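Local coordinates for protein fusarinine C esterase sidJ (Aspergillus fumigatus, PDB 6GUP) that hydrolyses the siderophore fusarinine C at its ester bonds, giving three fusarinine units and freeing the iron, but does not act on triacetylfusarinine C, at residues 26-31 / 67-72; 35-40 / 114-119. All coordinates share one frame; numbering follows the deposited sequence.

Contact 1. Residues 26-31 / 67-72; sequences FEYTTT and WSLFTL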
ATOM      1  N   PHE A  26       5.863  -3.287   9.066  1.00 36.06           N
ATOM      2  CA  PHE A  26       7.135  -3.975   8.832  1.00 35.82           C
ATOM      3  C   PHE A  26       8.169  -3.554   9.873  1.00 36.61           C
ATOM      4  O   PHE A  26       8.513  -2.375   9.965  1.00 36.34           O
ATOM      5  CB  PHE A  26       7.659  -3.678   7.424  1.00 35.37           C
ATOM      6  CG  PHE A  26       9.041  -4.215   7.168  1.00 36.86           C
ATOM      7  CD1 PHE A  26       9.255  -5.581   7.007  1.00 37.89           C
ATOM      8  CD2 PHE A  26      10.135  -3.357   7.097  1.00 37.31           C
ATOM      9  CE1 PHE A  26      10.533  -6.076   6.777  1.00 37.90           C
ATOM     10  CE2 PHE A  26      11.412  -3.848   6.865  1.00 38.54           C
ATOM     11  CZ  PHE A  26      11.610  -5.209   6.704  1.00 38.92           C
ATOM     12  N   GLU A  27       8.666  -4.529  10.631  1.00 37.94           N
ATOM     13  CA  GLU A  27       9.689  -4.307  11.652  1.00 39.27           C
ATOM     14  C   GLU A  27      11.061  -4.591  11.055  1.00 39.51           C
ATOM     15  O   GLU A  27      11.291  -5.685  10.551  1.00 39.73           O
ATOM     16  CB  GLU A  27       9.453  -5.241  12.840  1.00 39.98           C
ATOM     17  CG  GLU A  27      10.396  -5.027  14.019  1.00 42.37           C
ATOM     18  CD  GLU A  27      10.161  -5.996  15.166  1.00 43.53           C
ATOM     19  OE1 GLU A  27       9.453  -7.010  14.983  1.00 44.69           O
ATOM     20  OE2 GLU A  27      10.697  -5.741  16.264  1.00 46.39           O
ATOM     21  N   TYR A  28      11.971  -3.624  11.142  1.00 40.16           N
ATOM     22  CA  TYR A  28      13.339  -3.791  10.644  1.00 42.51           C
ATOM     23  C   TYR A  28      14.134  -4.497  11.727  1.00 46.31           C
ATOM     24  O   TYR A  28      14.221  -3.998  12.850  1.00 48.51           O
ATOM     25  CB  TYR A  28      13.998  -2.442  10.339  1.00 41.96           C
ATOM     26  CG  TYR A  28      13.409  -1.698   9.159  1.00 42.97           C
ATOM     27  CD1 TYR A  28      12.139  -1.125   9.233  1.00 43.82           C
ATOM     28  CD2 TYR A  28      14.129  -1.545   7.973  1.00 45.51           C
ATOM     29  CE1 TYR A  28      11.599  -0.435   8.161  1.00 45.63           C
ATOM     30  CE2 TYR A  28      13.591  -0.854   6.894  1.00 48.00           C
ATOM     31  CZ  TYR A  28      12.327  -0.304   6.992  1.00 48.87           C
ATOM     32  OH  TYR A  28      11.793   0.379   5.924  1.00 51.29           O
ATOM     33  N   THR A  29      14.705  -5.652  11.399  1.00 50.73           N
ATOM     34  CA  THR A  29      15.511  -6.402  12.361  1.00 57.19           C
ATOM     35  C   THR A  29      16.408  -7.422  11.669  1.00 61.04           C
ATOM     36  O   THR A  29      15.972  -8.134  10.759  1.00 59.81           O
ATOM     37  CB  THR A  29      14.641  -7.092  13.445  1.00 63.61           C
ATOM     38  OG1 THR A  29      15.478  -7.839  14.339  1.00 65.04           O
ATOM     39  CG2 THR A  29      13.592  -8.023  12.834  1.00 68.17           C
ATOM     40  N   THR A  30      17.664  -7.464  12.105  1.00 66.52           N
ATOM     41  CA  THR A  30      18.645  -8.427  11.617  1.00 75.82           C
ATOM     42  C   THR A  30      19.127  -9.409  12.690  1.00 84.09           C
ATOM     43  O   THR A  30      19.856 -10.346  12.354  1.00 85.22           O
ATOM     44  CB  THR A  30      19.887  -7.707  11.046  1.00 79.82           C
ATOM     45  OG1 THR A  30      20.538  -6.960  12.083  1.00 80.32           O
ATOM     46  CG2 THR A  30      19.498  -6.763   9.918  1.00 81.21           C
ATOM     47  N   THR A  31      18.729  -9.227  13.957  1.00 92.64           N
ATOM     48  CA  THR A  31      19.398  -9.941  15.056  1.00100.45           C
ATOM     49  C   THR A  31      18.535 -10.401  16.245  1.00105.51           C
ATOM     50  O   THR A  31      17.385  -9.992  16.424  1.00104.54           O
ATOM     51  CB  THR A  31      20.617  -9.122  15.561  1.00 99.05           C
ATOM     52  OG1 THR A  31      21.267  -9.804  16.642  1.00 99.19           O
ATOM     53  CG2 THR A  31      20.208  -7.721  16.002  1.00 97.19           C
ATOM     54  N   TRP A  67      16.113  -0.270  20.546  1.00 46.15           N
ATOM     55  CA  TRP A  67      14.971   0.170  19.739  1.00 43.96           C
ATOM     56  C   TRP A  67      14.909  -0.611  18.431  1.00 44.20           C
ATOM     57  O   TRP A  67      15.940  -0.816  17.784  1.00 43.19           O
ATOM     58  CB  TRP A  67      15.105   1.655  19.402  1.00 40.96           C
ATOM     59  CG  TRP A  67      15.084   2.547  20.593  1.00 38.77           C
ATOM     60  CD1 TRP A  67      16.140   2.871  21.394  1.00 38.14           C
ATOM     61  CD2 TRP A  67      13.950   3.240  21.120  1.00 37.61           C
ATOM     62  NE1 TRP A  67      15.733   3.722  22.392  1.00 37.85           N
ATOM     63  CE2 TRP A  67      14.392   3.964  22.250  1.00 37.84           C
ATOM     64  CE3 TRP A  67      12.600   3.319  20.750  1.00 37.05           C
ATOM     65  CZ2 TRP A  67      13.531   4.762  23.013  1.00 37.76           C
ATOM     66  CZ3 TRP A  67      11.742   4.112  21.513  1.00 37.05           C
ATOM     67  CH2 TRP A  67      12.214   4.821  22.632  1.00 38.49           C
ATOM     68  N   SER A  68      13.707  -1.047  18.050  1.00 44.35           N
ATOM     69  CA  SER A  68      13.460  -1.595  16.713  1.00 45.33           C
ATOM     70  C   SER A  68      12.546  -0.643  15.940  1.00 42.03           C
ATOM     71  O   SER A  68      11.609  -0.072  16.503  1.00 40.28           O
ATOM     72  CB  SER A  68      12.852  -2.999  16.789  1.00 48.17           C
ATOM     73  OG  SER A  68      11.500  -2.967  17.206  1.00 48.20           O
ATOM     74  N   LEU A  69      12.834  -0.485  14.651  1.00 39.40           N
ATOM     75  CA  LEU A  69      12.114   0.444  13.781  1.00 37.35           C
ATOM     76  C   LEU A  69      10.928  -0.259  13.124  1.00 36.39           C
ATOM     77  O   LEU A  69      11.073  -1.367  12.611  1.00 37.12           O
ATOM     78  CB  LEU A  69      13.063   0.978  12.702  1.00 35.94           C
ATOM     79  CG  LEU A  69      12.519   1.936  11.638  1.00 35.19           C
ATOM     80  CD1 LEU A  69      12.042   3.240  12.255  1.00 35.64           C
ATOM     81  CD2 LEU A  69      13.590   2.205  10.594  1.00 33.50           C
ATOM     82  N   PHE A  70       9.765   0.397  13.148  1.00 35.80           N
ATOM     83  CA  PHE A  70       8.572  -0.053  12.426  1.00 35.95           C
ATOM     84  C   PHE A  70       8.154   0.986  11.394  1.00 36.07           C
ATOM     85  O   PHE A  70       8.273   2.189  11.633  1.00 36.15           O
ATOM     86  CB  PHE A  70       7.394  -0.249  13.379  1.00 35.37           C
ATOM     87  CG  PHE A  70       7.524  -1.431  14.291  1.00 35.07           C
ATOM     88  CD1 PHE A  70       8.300  -1.352  15.441  1.00 35.42           C
ATOM     89  CD2 PHE A  70       6.843  -2.615  14.024  1.00 35.85           C
ATOM     90  CE1 PHE A  70       8.411  -2.436  16.297  1.00 36.29           C
ATOM     91  CE2 PHE A  70       6.947  -3.702  14.879  1.00 37.25           C
ATOM     92  CZ  PHE A  70       7.736  -3.614  16.015  1.00 37.13           C
ATOM     93  N   THR A  71       7.662   0.507  10.255  1.00 34.99           N
ATOM     94  CA  THR A  71       6.919   1.322   9.291  1.00 34.38           C
ATOM     95  C   THR A  71       5.582   0.624   9.070  1.00 35.06           C
ATOM     96  O   THR A  71       5.446  -0.550   9.415  1.00 35.23           O
ATOM     97  CB  THR A  71       7.668   1.453   7.953  1.00 36.83           C
ATOM     98  OG1 THR A  71       7.941   0.150   7.419  1.00 36.77           O
ATOM     99  CG2 THR A  71       8.977   2.202   8.144  1.00 37.56           C
ATOM    100  N   LEU A  72       4.596   1.329   8.512  1.00 34.92           N
ATOM    101  CA  LEU A  72       3.253   0.752   8.360  1.00 35.87           C
ATOM    102  C   LEU A  72       2.468   1.248   7.154  1.00 36.25           C
ATOM    103  O   LEU A  72       2.784   2.285   6.566  1.00 35.74           O
ATOM    104  CB  LEU A  72       2.420   0.968   9.634  1.00 36.74           C
ATOM    105  CG  LEU A  72       1.649   2.284   9.823  1.00 35.96           C
ATOM    106  CD1 LEU A  72       0.838   2.234  11.107  1.00 36.80           C
ATOM    107  CD2 LEU A  72       2.582   3.484   9.818  1.00 34.42           C
TER
HETATM  108  O   HOH W   1      15.334  -1.662  13.573  1.00 46.49           O
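Phe26 pairs with Thr71 where strand 24-28 runs antiparallel to strand 67-72. The pairing joins the antiparallel edge of the alpha/beta-hydrolase sheet to its parallel part. Two backbone bonds join them: Phe26 N to Thr71 O at 2.8 Å, and Thr71 N to Phe26 O at 3.0 Å. The two side chains lie side by side. Thr71 OG1 sits at the edge of the Phe26 ring, is buried, and has no hydrogen-bond partner.

Glu27 faces Phe70 in a non-hydrogen-bonded pair on the other side of the sheet. Its CG is anti to the backbone N (chi1 -176°), and the chain beyond is extended. This puts CG over one face of the Phe70 ring, offset toward the rim, in a CH-pi contact 3.9 Å from the centroid. The carboxylate plane is only 18° from the ring plane. Ser68 OG donates to Glu27 OE2 on its anti side at 3.0 Å. Lys104 also bonds Ser68 OG, and His17 bonds Glu27 OE1. The buried carboxylate is thus held at both oxygens.

Tyr28 N bonds Leu69 O at 2.8 Å. The Tyr28 ring is sandwiched: Phe26 CE2 lies over the centre of one face, and Leu69 CD2 over the opposite face, 4.1 Å from the centroid. Thr71 CG2 meets the ring edge at CE1, 3.7 Å away. A water bridges Tyr28 O and Leu69 N where the strands part.

The Glu27 and Phe70 side is covered by helix 86-108. Helix 55-61 packs on Tyr28, Leu69 and Thr71. Strand 12-18 flanks strand 24-28, and Phe26 also packs on Leu16 of the second subunit.

Contact 2. Residues 35-40 / 114-119; sequences KPHSLL and SGKIVL
Gly115 CA lies 3.2 Å from Pro36 O, where the two segments come together ahead of their strands. This close approach is made at a glycine.

Lys116 N donates to His37 ND1 at 3.2 Å. The N lies in the imidazole plane, 1° out of it, so it meets the ring at its edge. Lys116 CB and CG stand off the ring plane near ND1, with CB 3.5 Å from ND1, on the side opposite Pro36 CG. Lys116 O takes Ser38 N at 2.9 Å, and a water links it to Pro36 O and Ser38 OG.

Ile117 pairs with Ser38 in parallel register. Lys104 binds Ser38 OG. Val118 N bonds Ser38 O, and Val118 O takes Leu40 N. Val118 CG1 presses on Leu39 CD1 at 3.5 Å, tighter than usual for two carbons. Leu119 lies alongside Leu40, with CD1 3.8 Å from Leu40 CD2.

Regular parallel bonding and packing of leucine and valine side chains build the central sheet of the alpha/beta-hydrolase fold here, leading strand 117-122 toward the probable nucleophile elbow at Ser123. The chemistry changes along the pair, from polar to apolar. At the polar end, as acceptor from a backbone N-H, ND1 should carry no proton, consistent with a neutral ring protonated on NE2.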
ATOM      1  N   LYS A  35      14.879  -5.940  22.247  1.00 63.32           N
ATOM      2  CA  LYS A  35      14.286  -4.722  21.686  1.00 57.31           C
ATOM      3  C   LYS A  35      12.989  -4.384  22.418  1.00 53.43           C
ATOM      4  O   LYS A  35      11.909  -4.470  21.834  1.00 52.44           O
ATOM      5  CB  LYS A  35      13.971  -4.914  20.197  1.00 57.13           C
ATOM      6  CG  LYS A  35      15.149  -5.257  19.312  1.00 57.25           C
ATOM      7  CD  LYS A  35      16.116  -4.101  19.165  1.00 58.53           C
ATOM      8  CE  LYS A  35      17.162  -4.447  18.126  1.00 58.24           C
ATOM      9  NZ  LYS A  35      18.243  -3.435  18.004  1.00 58.11           N
ATOM     10  N   PRO A  36      13.078  -3.993  23.701  1.00 51.13           N
ATOM     11  CA  PRO A  36      11.864  -3.625  24.441  1.00 49.31           C
ATOM     12  C   PRO A  36      11.172  -2.347  23.933  1.00 46.88           C
ATOM     13  O   PRO A  36       9.971  -2.178  24.156  1.00 46.58           O
ATOM     14  CB  PRO A  36      12.369  -3.440  25.877  1.00 49.05           C
ATOM     15  CG  PRO A  36      13.813  -3.110  25.737  1.00 48.65           C
ATOM     16  CD  PRO A  36      14.295  -3.834  24.517  1.00 50.24           C
ATOM     17  N   HIS A  37      11.921  -1.478  23.249  1.00 44.37           N
ATOM     18  CA  HIS A  37      11.425  -0.180  22.788  1.00 42.87           C
ATOM     19  C   HIS A  37      11.133  -0.186  21.286  1.00 42.07           C
ATOM     20  O   HIS A  37      11.691  -0.996  20.539  1.00 40.51           O
ATOM     21  CB  HIS A  37      12.448   0.903  23.131  1.00 42.49           C
ATOM     22  CG  HIS A  37      12.960   0.820  24.537  1.00 43.93           C
ATOM     23  ND1 HIS A  37      12.133   0.923  25.633  1.00 44.45           N
ATOM     24  CD2 HIS A  37      14.209   0.636  25.026  1.00 45.01           C
ATOM     25  CE1 HIS A  37      12.848   0.808  26.737  1.00 45.35           C
ATOM     26  NE2 HIS A  37      14.112   0.634  26.397  1.00 45.34           N
ATOM     27  N   SER A  38      10.263   0.731  20.859  1.00 41.48           N
ATOM     28  CA  SER A  38       9.736   0.757  19.491  1.00 40.56           C
ATOM     29  C   SER A  38       9.659   2.172  18.922  1.00 36.87           C
ATOM     30  O   SER A  38       9.174   3.085  19.589  1.00 36.08           O
ATOM     31  CB  SER A  38       8.333   0.148  19.470  1.00 41.51           C
ATOM     32  OG  SER A  38       8.343  -1.178  19.964  1.00 42.24           O
ATOM     33  N   LEU A  39      10.136   2.337  17.688  1.00 33.99           N
ATOM     34  CA  LEU A  39       9.968   3.572  16.923  1.00 33.38           C
ATOM     35  C   LEU A  39       9.058   3.284  15.730  1.00 31.72           C
ATOM     36  O   LEU A  39       9.462   2.584  14.798  1.00 31.77           O
ATOM     37  CB  LEU A  39      11.328   4.095  16.443  1.00 33.08           C
ATOM     38  CG  LEU A  39      11.345   5.399  15.633  1.00 33.10           C
ATOM     39  CD1 LEU A  39      10.819   6.563  16.457  1.00 32.52           C
ATOM     40  CD2 LEU A  39      12.749   5.701  15.133  1.00 32.73           C
ATOM     41  N   LEU A  40       7.832   3.810  15.771  1.00 30.78           N
ATOM     42  CA  LEU A  40       6.896   3.700  14.648  1.00 30.27           C
ATOM     43  C   LEU A  40       7.064   4.914  13.737  1.00 30.86           C
ATOM     44  O   LEU A  40       6.803   6.048  14.142  1.00 29.85           O
ATOM     45  CB  LEU A  40       5.447   3.594  15.131  1.00 30.28           C
ATOM     46  CG  LEU A  40       4.359   3.436  14.054  1.00 30.08           C
ATOM     47  CD1 LEU A  40       4.611   2.238  13.146  1.00 30.57           C
ATOM     48  CD2 LEU A  40       2.991   3.322  14.704  1.00 29.83           C
ATOM     49  N   SER A 114       7.032  -1.486  30.467  1.00 89.32           N
ATOM     50  CA  SER A 114       8.438  -1.050  30.402  1.00 83.24           C
ATOM     51  C   SER A 114       8.806  -0.510  29.025  1.00 75.74           C
ATOM     52  O   SER A 114       9.579   0.445  28.917  1.00 75.47           O
ATOM     53  CB  SER A 114       9.398  -2.194  30.751  1.00 82.01           C
ATOM     54  OG  SER A 114       8.972  -3.423  30.188  1.00 80.61           O
ATOM     55  N   GLY A 115       8.262  -1.136  27.982  1.00 65.58           N
ATOM     56  CA  GLY A 115       8.543  -0.752  26.605  1.00 58.54           C
ATOM     57  C   GLY A 115       8.075   0.654  26.285  1.00 52.31           C
ATOM     58  O   GLY A 115       6.950   1.033  26.614  1.00 49.77           O
ATOM     59  N   LYS A 116       8.951   1.416  25.634  1.00 49.88           N
ATOM     60  CA  LYS A 116       8.694   2.806  25.280  1.00 49.59           C
ATOM     61  C   LYS A 116       8.337   2.886  23.807  1.00 46.10           C
ATOM     62  O   LYS A 116       8.869   2.125  22.994  1.00 43.10           O
ATOM     63  CB  LYS A 116       9.916   3.676  25.577  1.00 51.60           C
ATOM     64  CG  LYS A 116      10.200   3.807  27.062  1.00 54.64           C
ATOM     65  CD  LYS A 116      11.084   5.002  27.374  1.00 57.76           C
ATOM     66  CE  LYS A 116      11.320   5.130  28.871  1.00 59.88           C
ATOM     67  NZ  LYS A 116      10.135   5.659  29.603  1.00 60.63           N
ATOM     68  N   ILE A 117       7.431   3.803  23.478  1.00 44.77           N
ATOM     69  CA  ILE A 117       6.962   3.980  22.109  1.00 43.55           C
ATOM     70  C   ILE A 117       7.140   5.431  21.673  1.00 37.99           C
ATOM     71  O   ILE A 117       6.729   6.352  22.378  1.00 36.09           O
ATOM     72  CB  ILE A 117       5.465   3.636  21.926  1.00 47.78           C
ATOM     73  CG1 ILE A 117       5.017   2.421  22.770  1.00 53.65           C
ATOM     74  CG2 ILE A 117       5.179   3.436  20.444  1.00 47.19           C
ATOM     75  CD1 ILE A 117       5.178   1.063  22.113  1.00 57.35           C
ATOM     76  N   VAL A 118       7.727   5.609  20.493  1.00 34.87           N
ATOM     77  CA  VAL A 118       7.926   6.920  19.886  1.00 31.69           C
ATOM     78  C   VAL A 118       7.292   6.894  18.499  1.00 31.42           C
ATOM     79  O   VAL A 118       7.502   5.947  17.738  1.00 31.76           O
ATOM     80  CB  VAL A 118       9.427   7.258  19.775  1.00 30.22           C
ATOM     81  CG1 VAL A 118       9.645   8.585  19.051  1.00 29.44           C
ATOM     82  CG2 VAL A 118      10.063   7.299  21.159  1.00 29.66           C
ATOM     83  N   LEU A 119       6.518   7.930  18.182  1.00 30.05           N
ATOM     84  CA  LEU A 119       5.903   8.077  16.866  1.00 28.76           C
ATOM     85  C   LEU A 119       6.670   9.130  16.073  1.00 28.75           C
ATOM     86  O   LEU A 119       6.746  10.286  16.487  1.00 29.72           O
ATOM     87  CB  LEU A 119       4.436   8.483  17.006  1.00 27.43           C
ATOM     88  CG  LEU A 119       3.584   8.448  15.733  1.00 28.93           C
ATOM     89  CD1 LEU A 119       3.373   7.021  15.245  1.00 31.41           C
ATOM     90  CD2 LEU A 119       2.246   9.128  15.974  1.00 28.94           C
TER
HETATM   91  O   HOH W   2       7.951  -0.829  22.665  1.00 50.04           O

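From the N terminus, strand 24-28 comes first and strand 37-42 follows it in the chain. Contact 1 closes when the chain returns through helix 55-61 as strand 67-72. Contact 2 closes later, after helix 86-108, with strand 117-122. Their segments alternate along the chain, so the two closures cross. In the sheet, strand 67-72 lies between 24-28 and 37-42, giving the order 24-28, 67-72, 37-42, 117-122. Strands 67-72 and 37-42 join the contacts directly: Phe70 N lies 2.8 Å from Leu39 O, a probable hydrogen bond, and Trp67 packs on His37. Together the contacts tie the antiparallel edge to the parallel centre of the sheet.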